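PDB 4G3H: arginase (RocF) from Helicobacter pylori, which probably catalyses the manganese-dependent hydrolysis of L-arginine to L-ornithine and urea. Local coordinates for residues 224-235 against 273-282; 256-267 against 300-309. All coordinates share one frame; numbering follows the deposited sequence.

Interaction 1. Residues 224-235 against 273-282; sequences KAVDIIYLSLDL and RLKAVEVTEY. With MN (manganese (II) ion), chain E; MN (manganese (II) ion), chain F.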
loop_
_atom_site.group_PDB
_atom_site.type_symbol
_atom_site.label_atom_id
_atom_site.label_comp_id
_atom_site.label_asym_id
_atom_site.label_seq_id
_atom_site.Cartn_x
_atom_site.Cartn_y
_atom_site.Cartn_z
ATOM N N LYS A 224 -7.506 -2.281 -18.469
ATOM C CA LYS A 224 -8.136 -3.296 -19.313
ATOM C C LYS A 224 -7.238 -4.472 -19.708
ATOM O O LYS A 224 -7.724 -5.587 -19.900
ATOM C CB LYS A 224 -8.692 -2.637 -20.579
ATOM C CG LYS A 224 -7.649 -1.881 -21.385
ATOM C CD LYS A 224 -8.256 -1.247 -22.623
ATOM C CE LYS A 224 -7.198 -0.523 -23.442
ATOM N NZ LYS A 224 -7.755 0.027 -24.709
ATOM N N ALA A 225 -5.935 -4.238 -19.814
ATOM C CA ALA A 225 -5.023 -5.299 -20.224
ATOM C C ALA A 225 -4.294 -6.068 -19.118
ATOM O O ALA A 225 -3.686 -7.106 -19.394
ATOM C CB ALA A 225 -4.003 -4.735 -21.211
ATOM N N VAL A 226 -4.343 -5.585 -17.878
ATOM C CA VAL A 226 -3.635 -6.272 -16.790
ATOM C C VAL A 226 -4.313 -7.573 -16.391
ATOM O O VAL A 226 -5.526 -7.709 -16.522
ATOM C CB VAL A 226 -3.493 -5.373 -15.526
ATOM C CG1 VAL A 226 -2.892 -4.022 -15.914
ATOM C CG2 VAL A 226 -4.844 -5.204 -14.842
ATOM N N ASP A 227 -3.521 -8.520 -15.895
ATOM C CA ASP A 227 -4.035 -9.822 -15.478
ATOM C C ASP A 227 -4.459 -9.842 -14.020
ATOM O O ASP A 227 -5.409 -10.530 -13.656
ATOM C CB ASP A 227 -2.978 -10.909 -15.692
ATOM C CG ASP A 227 -2.550 -11.028 -17.137
ATOM O OD1 ASP A 227 -3.432 -11.268 -17.992
ATOM O OD2 ASP A 227 -1.336 -10.883 -17.411
ATOM N N ILE A 228 -3.731 -9.115 -13.178
ATOM C CA ILE A 228 -4.059 -9.065 -11.762
ATOM C C ILE A 228 -3.807 -7.676 -11.201
ATOM O O ILE A 228 -2.980 -6.922 -11.711
ATOM C CB ILE A 228 -3.261 -10.100 -10.944
ATOM C CG1 ILE A 228 -1.769 -9.846 -11.098
ATOM C CG2 ILE A 228 -3.637 -11.512 -11.377
ATOM C CD1 ILE A 228 -0.933 -10.744 -10.232
ATOM N N ILE A 229 -4.523 -7.355 -10.133
ATOM C CA ILE A 229 -4.439 -6.042 -9.534
ATOM C C ILE A 229 -4.062 -6.064 -8.058
ATOM O O ILE A 229 -4.456 -6.963 -7.309
ATOM C CB ILE A 229 -5.788 -5.321 -9.720
ATOM C CG1 ILE A 229 -6.126 -5.261 -11.213
ATOM C CG2 ILE A 229 -5.737 -3.922 -9.130
ATOM C CD1 ILE A 229 -7.488 -4.656 -11.517
ATOM N N TYR A 230 -3.278 -5.064 -7.664
ATOM C CA TYR A 230 -2.828 -4.889 -6.289
ATOM C C TYR A 230 -3.368 -3.533 -5.816
ATOM O O TYR A 230 -3.128 -2.509 -6.464
ATOM C CB TYR A 230 -1.293 -4.880 -6.244
ATOM C CG TYR A 230 -0.686 -4.692 -4.867
ATOM C CD1 TYR A 230 -0.399 -5.787 -4.045
ATOM C CD2 TYR A 230 -0.395 -3.412 -4.383
ATOM C CE1 TYR A 230 0.167 -5.608 -2.770
ATOM C CE2 TYR A 230 0.165 -3.222 -3.114
ATOM C CZ TYR A 230 0.443 -4.322 -2.314
ATOM O OH TYR A 230 0.988 -4.124 -1.064
ATOM N N LEU A 231 -4.114 -3.522 -4.714
ATOM C CA LEU A 231 -4.635 -2.256 -4.191
ATOM C C LEU A 231 -3.876 -1.835 -2.934
ATOM O O LEU A 231 -3.775 -2.591 -1.961
ATOM C CB LEU A 231 -6.136 -2.344 -3.872
ATOM C CG LEU A 231 -6.733 -0.955 -3.561
ATOM C CD1 LEU A 231 -8.177 -0.883 -4.028
ATOM C CD2 LEU A 231 -6.621 -0.640 -2.065
ATOM N N SER A 232 -3.336 -0.622 -2.966
ATOM C CA SER A 232 -2.593 -0.097 -1.832
ATOM C C SER A 232 -3.281 1.165 -1.328
ATOM O O SER A 232 -3.357 2.166 -2.038
ATOM C CB SER A 232 -1.153 0.213 -2.240
ATOM O OG SER A 232 -0.360 0.481 -1.102
ATOM N N LEU A 233 -3.776 1.108 -0.098
ATOM C CA LEU A 233 -4.486 2.231 0.497
ATOM C C LEU A 233 -3.749 2.891 1.654
ATOM O O LEU A 233 -3.472 2.251 2.675
ATOM C CB LEU A 233 -5.877 1.780 0.989
ATOM C CG LEU A 233 -6.594 2.715 1.991
ATOM C CD1 LEU A 233 -6.829 4.081 1.357
ATOM C CD2 LEU A 233 -7.908 2.108 2.441
ATOM N N ASP A 234 -3.461 4.180 1.487
ATOM C CA ASP A 234 -2.800 4.991 2.508
ATOM C C ASP A 234 -3.913 5.868 3.091
ATOM O O ASP A 234 -4.518 6.661 2.375
ATOM C CB ASP A 234 -1.721 5.877 1.875
ATOM C CG ASP A 234 -0.955 6.700 2.905
ATOM O OD1 ASP A 234 -1.532 7.086 3.955
ATOM O OD2 ASP A 234 0.233 6.976 2.654
ATOM N N LEU A 235 -4.170 5.738 4.385
ATOM C CA LEU A 235 -5.238 6.489 5.026
ATOM C C LEU A 235 -5.139 8.015 4.919
ATOM O O LEU A 235 -6.135 8.716 5.102
ATOM C CB LEU A 235 -5.352 6.068 6.496
ATOM C CG LEU A 235 -5.727 4.592 6.728
ATOM C CD1 LEU A 235 -5.525 4.232 8.193
ATOM C CD2 LEU A 235 -7.173 4.340 6.300
ATOM N N ARG A 273 -9.970 -9.591 -10.606
ATOM C CA ARG A 273 -8.519 -9.534 -10.745
ATOM C C ARG A 273 -7.752 -9.013 -9.525
ATOM O O ARG A 273 -6.523 -9.057 -9.505
ATOM C CB ARG A 273 -8.156 -8.707 -11.983
ATOM C CG ARG A 273 -8.587 -9.343 -13.305
ATOM C CD ARG A 273 -8.277 -8.431 -14.490
ATOM N NE ARG A 273 -9.114 -7.229 -14.484
ATOM C CZ ARG A 273 -8.952 -6.194 -15.305
ATOM N NH1 ARG A 273 -7.980 -6.196 -16.211
ATOM N NH2 ARG A 273 -9.765 -5.151 -15.220
ATOM N N LEU A 274 -8.471 -8.518 -8.520
ATOM C CA LEU A 274 -7.832 -8.010 -7.303
ATOM C C LEU A 274 -7.292 -9.196 -6.512
ATOM O O LEU A 274 -8.063 -10.033 -6.055
ATOM C CB LEU A 274 -8.850 -7.246 -6.445
ATOM C CG LEU A 274 -8.345 -6.597 -5.146
ATOM C CD1 LEU A 274 -7.310 -5.519 -5.465
ATOM C CD2 LEU A 274 -9.517 -5.981 -4.396
ATOM N N LYS A 275 -5.972 -9.264 -6.343
ATOM C CA LYS A 275 -5.357 -10.370 -5.612
ATOM C C LYS A 275 -4.806 -9.991 -4.239
ATOM O O LYS A 275 -4.373 -10.858 -3.482
ATOM C CB LYS A 275 -4.246 -11.015 -6.455
ATOM C CG LYS A 275 -4.734 -11.544 -7.797
ATOM C CD LYS A 275 -5.892 -12.508 -7.598
ATOM C CE LYS A 275 -6.569 -12.853 -8.913
ATOM N NZ LYS A 275 -7.776 -13.707 -8.710
ATOM N N ALA A 276 -4.809 -8.703 -3.915
ATOM C CA ALA A 276 -4.324 -8.281 -2.608
ATOM C C ALA A 276 -4.702 -6.854 -2.271
ATOM O O ALA A 276 -4.856 -6.012 -3.160
ATOM C CB ALA A 276 -2.801 -8.445 -2.518
ATOM N N VAL A 277 -4.868 -6.595 -0.977
ATOM C CA VAL A 277 -5.175 -5.259 -0.502
ATOM C C VAL A 277 -4.267 -4.920 0.672
ATOM O O VAL A 277 -4.121 -5.703 1.622
ATOM C CB VAL A 277 -6.635 -5.107 -0.057
ATOM C CG1 VAL A 277 -6.850 -3.700 0.473
ATOM C CG2 VAL A 277 -7.584 -5.375 -1.237
ATOM N N GLU A 278 -3.651 -3.747 0.584
ATOM C CA GLU A 278 -2.751 -3.247 1.605
ATOM C C GLU A 278 -3.340 -1.954 2.177
ATOM O O GLU A 278 -3.700 -1.046 1.418
ATOM C CB GLU A 278 -1.384 -2.946 0.975
ATOM C CG GLU A 278 -0.334 -2.383 1.926
ATOM C CD GLU A 278 0.771 -1.625 1.197
ATOM O OE1 GLU A 278 0.940 -1.824 -0.025
ATOM O OE2 GLU A 278 1.481 -0.831 1.846
ATOM N N VAL A 279 -3.462 -1.877 3.499
ATOM C CA VAL A 279 -3.971 -0.661 4.145
ATOM C C VAL A 279 -2.838 -0.252 5.065
ATOM O O VAL A 279 -2.357 -1.052 5.864
ATOM C CB VAL A 279 -5.276 -0.909 4.943
ATOM C CG1 VAL A 279 -5.751 0.400 5.575
ATOM C CG2 VAL A 279 -6.359 -1.446 4.019
ATOM N N THR A 280 -2.405 0.995 4.953
ATOM C CA THR A 280 -1.248 1.436 5.713
ATOM C C THR A 280 -1.333 2.852 6.275
ATOM O O THR A 280 -2.269 3.598 5.996
ATOM C CB THR A 280 -0.005 1.345 4.796
ATOM O OG1 THR A 280 1.195 1.473 5.565
ATOM C CG2 THR A 280 -0.060 2.457 3.746
ATOM N N GLU A 281 -0.327 3.203 7.070
ATOM C CA GLU A 281 -0.209 4.521 7.683
ATOM C C GLU A 281 -1.280 4.872 8.707
ATOM O O GLU A 281 -1.832 5.976 8.702
ATOM C CB GLU A 281 -0.150 5.604 6.598
ATOM C CG GLU A 281 1.084 5.530 5.685
ATOM C CD GLU A 281 2.405 5.734 6.427
ATOM O OE1 GLU A 281 2.398 6.330 7.522
ATOM O OE2 GLU A 281 3.458 5.312 5.908
ATOM N N TYR A 282 -1.597 3.921 9.574
ATOM C CA TYR A 282 -2.541 4.193 10.642
ATOM C C TYR A 282 -1.658 4.426 11.858
ATOM O O TYR A 282 -1.013 3.501 12.338
ATOM C CB TYR A 282 -3.469 3.010 10.898
ATOM C CG TYR A 282 -4.300 3.194 12.143
ATOM C CD1 TYR A 282 -5.037 4.360 12.341
ATOM C CD2 TYR A 282 -4.330 2.222 13.134
ATOM C CE1 TYR A 282 -5.777 4.559 13.496
ATOM C CE2 TYR A 282 -5.071 2.408 14.299
ATOM C CZ TYR A 282 -5.791 3.583 14.472
ATOM O OH TYR A 282 -6.517 3.789 15.620
HETATM MN MN MN E . 2.053 6.680 0.998
HETATM MN MN MN F . 0.802 9.134 1.986
#

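Interaction 2. Residues 256-267 against 300-309; sequences FDELKQLLGLLL and EILDLIINSC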
loop_
_atom_site.group_PDB
_atom_site.type_symbol
_atom_site.label_atom_id
_atom_site.label_comp_id
_atom_site.label_asym_id
_atom_site.label_seq_id
_atom_site.Cartn_x
_atom_site.Cartn_y
_atom_site.Cartn_z
ATOM N N PHE A 256 -14.542 10.723 4.866
ATOM C CA PHE A 256 -14.624 9.313 5.213
ATOM C C PHE A 256 -15.612 8.583 4.289
ATOM O O PHE A 256 -15.318 7.493 3.793
ATOM C CB PHE A 256 -15.052 9.185 6.677
ATOM C CG PHE A 256 -15.313 7.775 7.123
ATOM C CD1 PHE A 256 -14.346 6.790 6.976
ATOM C CD2 PHE A 256 -16.523 7.444 7.730
ATOM C CE1 PHE A 256 -14.576 5.493 7.427
ATOM C CE2 PHE A 256 -16.766 6.152 8.186
ATOM C CZ PHE A 256 -15.792 5.172 8.037
ATOM N N ASP A 257 -16.774 9.187 4.045
ATOM C CA ASP A 257 -17.791 8.571 3.182
ATOM C C ASP A 257 -17.376 8.506 1.714
ATOM O O ASP A 257 -17.735 7.564 0.997
ATOM C CB ASP A 257 -19.122 9.316 3.304
ATOM C CG ASP A 257 -19.825 9.030 4.616
ATOM O OD1 ASP A 257 -20.067 7.841 4.911
ATOM O OD2 ASP A 257 -20.139 9.988 5.350
ATOM N N GLU A 258 -16.627 9.506 1.264
ATOM C CA GLU A 258 -16.157 9.514 -0.109
ATOM C C GLU A 258 -15.214 8.324 -0.318
ATOM O O GLU A 258 -15.335 7.601 -1.311
ATOM C CB GLU A 258 -15.452 10.840 -0.419
ATOM C CG GLU A 258 -16.418 11.938 -0.839
ATOM C CD GLU A 258 -15.805 13.330 -0.812
ATOM O OE1 GLU A 258 -16.447 14.262 -1.340
ATOM O OE2 GLU A 258 -14.693 13.495 -0.262
ATOM N N LEU A 259 -14.288 8.118 0.622
ATOM C CA LEU A 259 -13.342 6.999 0.537
ATOM C C LEU A 259 -14.100 5.678 0.524
ATOM O O LEU A 259 -13.802 4.795 -0.280
ATOM C CB LEU A 259 -12.346 7.018 1.715
ATOM C CG LEU A 259 -11.407 5.800 1.835
ATOM C CD1 LEU A 259 -10.609 5.625 0.553
ATOM C CD2 LEU A 259 -10.467 5.969 2.999
ATOM N N LYS A 260 -15.080 5.542 1.418
ATOM C CA LYS A 260 -15.896 4.328 1.482
ATOM C C LYS A 260 -16.602 4.072 0.154
ATOM O O LYS A 260 -16.689 2.934 -0.303
ATOM C CB LYS A 260 -16.932 4.435 2.610
ATOM C CG LYS A 260 -16.374 4.080 3.986
ATOM C CD LYS A 260 -17.145 4.752 5.116
ATOM C CE LYS A 260 -18.632 4.467 5.063
ATOM N NZ LYS A 260 -19.348 5.158 6.171
ATOM N N GLN A 261 -17.107 5.135 -0.462
ATOM C CA GLN A 261 -17.783 5.010 -1.743
ATOM C C GLN A 261 -16.799 4.611 -2.837
ATOM O O GLN A 261 -17.073 3.699 -3.619
ATOM C CB GLN A 261 -18.462 6.328 -2.118
ATOM C CG GLN A 261 -19.811 6.515 -1.459
ATOM C CD GLN A 261 -20.209 7.969 -1.364
ATOM O OE1 GLN A 261 -20.118 8.717 -2.346
ATOM N NE2 GLN A 261 -20.659 8.384 -0.181
ATOM N N LEU A 262 -15.659 5.294 -2.893
ATOM C CA LEU A 262 -14.659 4.977 -3.905
ATOM C C LEU A 262 -14.169 3.546 -3.717
ATOM O O LEU A 262 -14.064 2.792 -4.678
ATOM C CB LEU A 262 -13.467 5.936 -3.829
ATOM C CG LEU A 262 -12.335 5.635 -4.822
ATOM C CD1 LEU A 262 -12.823 5.898 -6.258
ATOM C CD2 LEU A 262 -11.119 6.502 -4.513
ATOM N N LEU A 263 -13.869 3.175 -2.476
ATOM C CA LEU A 263 -13.394 1.828 -2.189
ATOM C C LEU A 263 -14.381 0.746 -2.614
ATOM O O LEU A 263 -13.998 -0.238 -3.242
ATOM C CB LEU A 263 -13.105 1.676 -0.695
ATOM C CG LEU A 263 -11.646 1.806 -0.265
ATOM C CD1 LEU A 263 -11.553 1.577 1.240
ATOM C CD2 LEU A 263 -10.791 0.785 -1.023
ATOM N N GLY A 264 -15.649 0.930 -2.262
ATOM C CA GLY A 264 -16.663 -0.050 -2.616
ATOM C C GLY A 264 -16.773 -0.286 -4.112
ATOM O O GLY A 264 -16.896 -1.430 -4.563
ATOM N N LEU A 265 -16.731 0.801 -4.877
ATOM C CA LEU A 265 -16.820 0.737 -6.334
ATOM C C LEU A 265 -15.594 0.065 -6.947
ATOM O O LEU A 265 -15.713 -0.764 -7.852
ATOM C CB LEU A 265 -16.974 2.149 -6.900
ATOM C CG LEU A 265 -18.386 2.616 -7.265
ATOM C CD1 LEU A 265 -19.401 2.142 -6.244
ATOM C CD2 LEU A 265 -18.381 4.134 -7.376
ATOM N N LEU A 266 -14.411 0.425 -6.458
ATOM C CA LEU A 266 -13.191 -0.168 -6.980
ATOM C C LEU A 266 -13.141 -1.664 -6.676
ATOM O O LEU A 266 -12.736 -2.463 -7.524
ATOM C CB LEU A 266 -11.956 0.516 -6.381
ATOM C CG LEU A 266 -11.587 1.934 -6.828
ATOM C CD1 LEU A 266 -10.317 2.339 -6.114
ATOM C CD2 LEU A 266 -11.374 1.995 -8.331
ATOM N N LEU A 267 -13.540 -2.038 -5.463
ATOM C CA LEU A 267 -13.517 -3.441 -5.071
ATOM C C LEU A 267 -14.500 -4.263 -5.899
ATOM O O LEU A 267 -14.205 -5.392 -6.294
ATOM C CB LEU A 267 -13.844 -3.590 -3.581
ATOM C CG LEU A 267 -12.835 -2.958 -2.613
ATOM C CD1 LEU A 267 -13.281 -3.173 -1.174
ATOM C CD2 LEU A 267 -11.463 -3.569 -2.847
ATOM N N GLU A 300 -13.941 0.302 10.169
ATOM C CA GLU A 300 -15.044 0.238 9.215
ATOM C C GLU A 300 -14.496 0.066 7.800
ATOM O O GLU A 300 -15.075 -0.653 6.989
ATOM C CB GLU A 300 -15.906 1.497 9.312
ATOM C CG GLU A 300 -16.790 1.524 10.553
ATOM C CD GLU A 300 -17.545 2.831 10.719
ATOM O OE1 GLU A 300 -18.141 3.309 9.731
ATOM O OE2 GLU A 300 -17.550 3.371 11.844
ATOM N N ILE A 301 -13.375 0.721 7.512
ATOM C CA ILE A 301 -12.728 0.596 6.208
ATOM C C ILE A 301 -12.365 -0.882 6.039
ATOM O O ILE A 301 -12.603 -1.489 4.989
ATOM C CB ILE A 301 -11.409 1.411 6.144
ATOM C CG1 ILE A 301 -11.665 2.883 6.482
ATOM C CG2 ILE A 301 -10.779 1.275 4.764
ATOM C CD1 ILE A 301 -12.463 3.630 5.456
ATOM N N LEU A 302 -11.789 -1.454 7.090
ATOM C CA LEU A 302 -11.382 -2.856 7.078
ATOM C C LEU A 302 -12.573 -3.802 6.895
ATOM O O LEU A 302 -12.493 -4.734 6.092
ATOM C CB LEU A 302 -10.597 -3.190 8.356
ATOM C CG LEU A 302 -9.052 -3.110 8.348
ATOM C CD1 LEU A 302 -8.523 -2.357 7.124
ATOM C CD2 LEU A 302 -8.577 -2.452 9.637
ATOM N N ASP A 303 -13.669 -3.567 7.621
ATOM C CA ASP A 303 -14.864 -4.407 7.472
ATOM C C ASP A 303 -15.340 -4.389 6.022
ATOM O O ASP A 303 -15.696 -5.420 5.460
ATOM C CB ASP A 303 -16.025 -3.914 8.342
ATOM C CG ASP A 303 -15.770 -4.086 9.819
ATOM O OD1 ASP A 303 -15.115 -5.078 10.207
ATOM O OD2 ASP A 303 -16.244 -3.230 10.596
ATOM N N LEU A 304 -15.361 -3.199 5.434
ATOM C CA LEU A 304 -15.792 -3.029 4.058
ATOM C C LEU A 304 -14.906 -3.828 3.098
ATOM O O LEU A 304 -15.403 -4.500 2.196
ATOM C CB LEU A 304 -15.772 -1.541 3.698
ATOM C CG LEU A 304 -16.198 -1.101 2.298
ATOM C CD1 LEU A 304 -16.632 0.346 2.341
ATOM C CD2 LEU A 304 -15.058 -1.278 1.326
ATOM N N ILE A 305 -13.596 -3.750 3.291
ATOM C CA ILE A 305 -12.663 -4.480 2.437
ATOM C C ILE A 305 -12.820 -5.983 2.626
ATOM O O ILE A 305 -12.909 -6.744 1.657
ATOM C CB ILE A 305 -11.208 -4.121 2.766
ATOM C CG1 ILE A 305 -10.969 -2.634 2.503
ATOM C CG2 ILE A 305 -10.262 -5.004 1.961
ATOM C CD1 ILE A 305 -9.595 -2.151 2.923
ATOM N N ILE A 306 -12.848 -6.405 3.884
ATOM C CA ILE A 306 -12.973 -7.817 4.207
ATOM C C ILE A 306 -14.283 -8.418 3.721
ATOM O O ILE A 306 -14.292 -9.484 3.091
ATOM C CB ILE A 306 -12.843 -8.034 5.717
ATOM C CG1 ILE A 306 -11.432 -7.629 6.161
ATOM C CG2 ILE A 306 -13.116 -9.503 6.065
ATOM C CD1 ILE A 306 -11.232 -7.620 7.668
ATOM N N ASN A 307 -15.389 -7.731 3.996
ATOM C CA ASN A 307 -16.694 -8.225 3.588
ATOM C C ASN A 307 -16.900 -8.280 2.076
ATOM O O ASN A 307 -17.687 -9.081 1.584
ATOM C CB ASN A 307 -17.799 -7.409 4.261
ATOM C CG ASN A 307 -17.860 -7.655 5.764
ATOM O OD1 ASN A 307 -17.734 -8.793 6.216
ATOM N ND2 ASN A 307 -18.053 -6.595 6.539
ATOM N N SER A 308 -16.184 -7.450 1.332
ATOM C CA SER A 308 -16.314 -7.463 -0.123
ATOM C C SER A 308 -15.415 -8.519 -0.759
ATOM O O SER A 308 -15.816 -9.187 -1.705
ATOM C CB SER A 308 -15.954 -6.097 -0.712
ATOM O OG SER A 308 -16.794 -5.085 -0.190
ATOM N N CYS A 309 -14.206 -8.676 -0.226
ATOM C CA CYS A 309 -13.243 -9.622 -0.785
ATOM C C CYS A 309 -13.333 -11.075 -0.319
ATOM O O CYS A 309 -12.797 -11.963 -0.982
ATOM C CB CYS A 309 -11.814 -9.116 -0.538
ATOM S SG CYS A 309 -11.470 -7.463 -1.210
HETATM O O HOH W 1 -17.659 -3.969 -2.917
#

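Interaction 1. Residues 224-235 against 273-282
Tyr230 and Glu278 both set CG trans to the backbone N (chi1 179° in each), which sends the phenol and the carboxylate out from the same sheet face until Tyr230 OH donates to Glu278 OE1 at 2.5 Å. The acceptor lies at the ring edge, near the ring plane, whereas the hydroxyl comes from above the carboxylate plane; the two planes are 57° apart. Ser232 OG adds a weak bond to OE1, its position less certain, and Ser88 holds OE2.

Beneath these groups run neighbouring strands, 228-234 and 274-280, their axes 4.6 Å apart and 11° from parallel. Leu231 and Leu233 bond through both N and O, as where Leu233 N meets Glu278 O at 2.6 Å. The pairing slips by one residue near the start: Ile229 faces Leu274, but Leu231 faces Val277. On the other sheet face Leu231 and Val277 run alongside each other, CD2 of the former 4.0 Å from CG1 of the latter.

At the strand starts, the Arg273 chain folds back so that NH1 reaches Val226 O at 2.9 Å, nearly in the guanidinium plane, and Ile229 CD1 sits over one guanidinium face; Leu223 O accepts from NH1 as well.

At the other end Asp234 OD2 bridges both manganese ions, 2.5 Å from the ion of chain E and 2.3 Å from that of chain F. Asp116 also binds both, Asp120 the chain E ion, His118 and Asp236 the chain F ion. A single carboxylate oxygen shared by two cations is probably strongly polarised, and its strand is held at the sheet centre by parallel backbone bonds.

Interaction 2. Residues 256-267 against 300-309
Ile301 pushes its CD1 against Phe256 CE1 at 3.4 Å and its CG2 against Leu263 CD1 at 3.6 Å. Its chi2 of -69° folds the ethyl branch so that CD1 also touches Leu259, and the side chain fills a hole formed by Phe256, Leu259, Lys260 and Leu263. One turn on, Leu304 enters the next hole, among Lys260, Leu263, Gly264 and Leu267. Its two methyls divide the work: CD1 rests near Lys260 O, while CD2 meets Leu267 CD1 at 3.6 Å. Leu267 in turn is a knob among Leu304, Ile305, Ser308 and Cys309.

These reciprocal knobs-into-holes fit helices whose axes run 10.3 Å apart and 14° from parallel. At the N-terminal end Glu300 OE1 approaches the edge of the Phe256 ring, 3.4 Å from CZ, with carboxylate and ring planes 77° apart. Lys260 lays CD over one face of that ring, toward its periphery, and places NZ 3.1 Å from Asp257 OD1 in a salt bridge; Glu300 OE1, at 4.2 Å from NZ, is beyond one. Downstream, Ser308 OG donates to Leu304 O at 2.8 Å, and a water donates to both Ser308 OG and Gly264 O.

Farther out, Leu263 and Ile301 touch Leu233 of strand 228-234, and Ile305 covers Val277 and Val279. With no direct hydrogen bond between these two segments, their adhesion is essentially apolar, with charge and water confined to the margins.

Interaction 2 is part of the helical layer on one face of the strand pair in interaction 1. Helix 256-269 is the crossover of the beta-alpha-beta unit joining those strands, and helix 293-309 follows the second strand. The centres are 12 Å apart, but the layers touch: Leu274 CD2 meets Leu267 CD2 at 3.5 Å, Val279 CG2 meets Ile305 CD1 at 3.5 Å, and Leu233 CD2 lies 3.8 Å from Ile301 CG2 and 3.9 Å from Leu263 CD1. Asp234 projects from the other sheet face, where it binds both manganese ions. The side chain of Leu259 stays about 12 Å from a manganese ion; the helix pair probably backs the site through Leu233, next to Asp234.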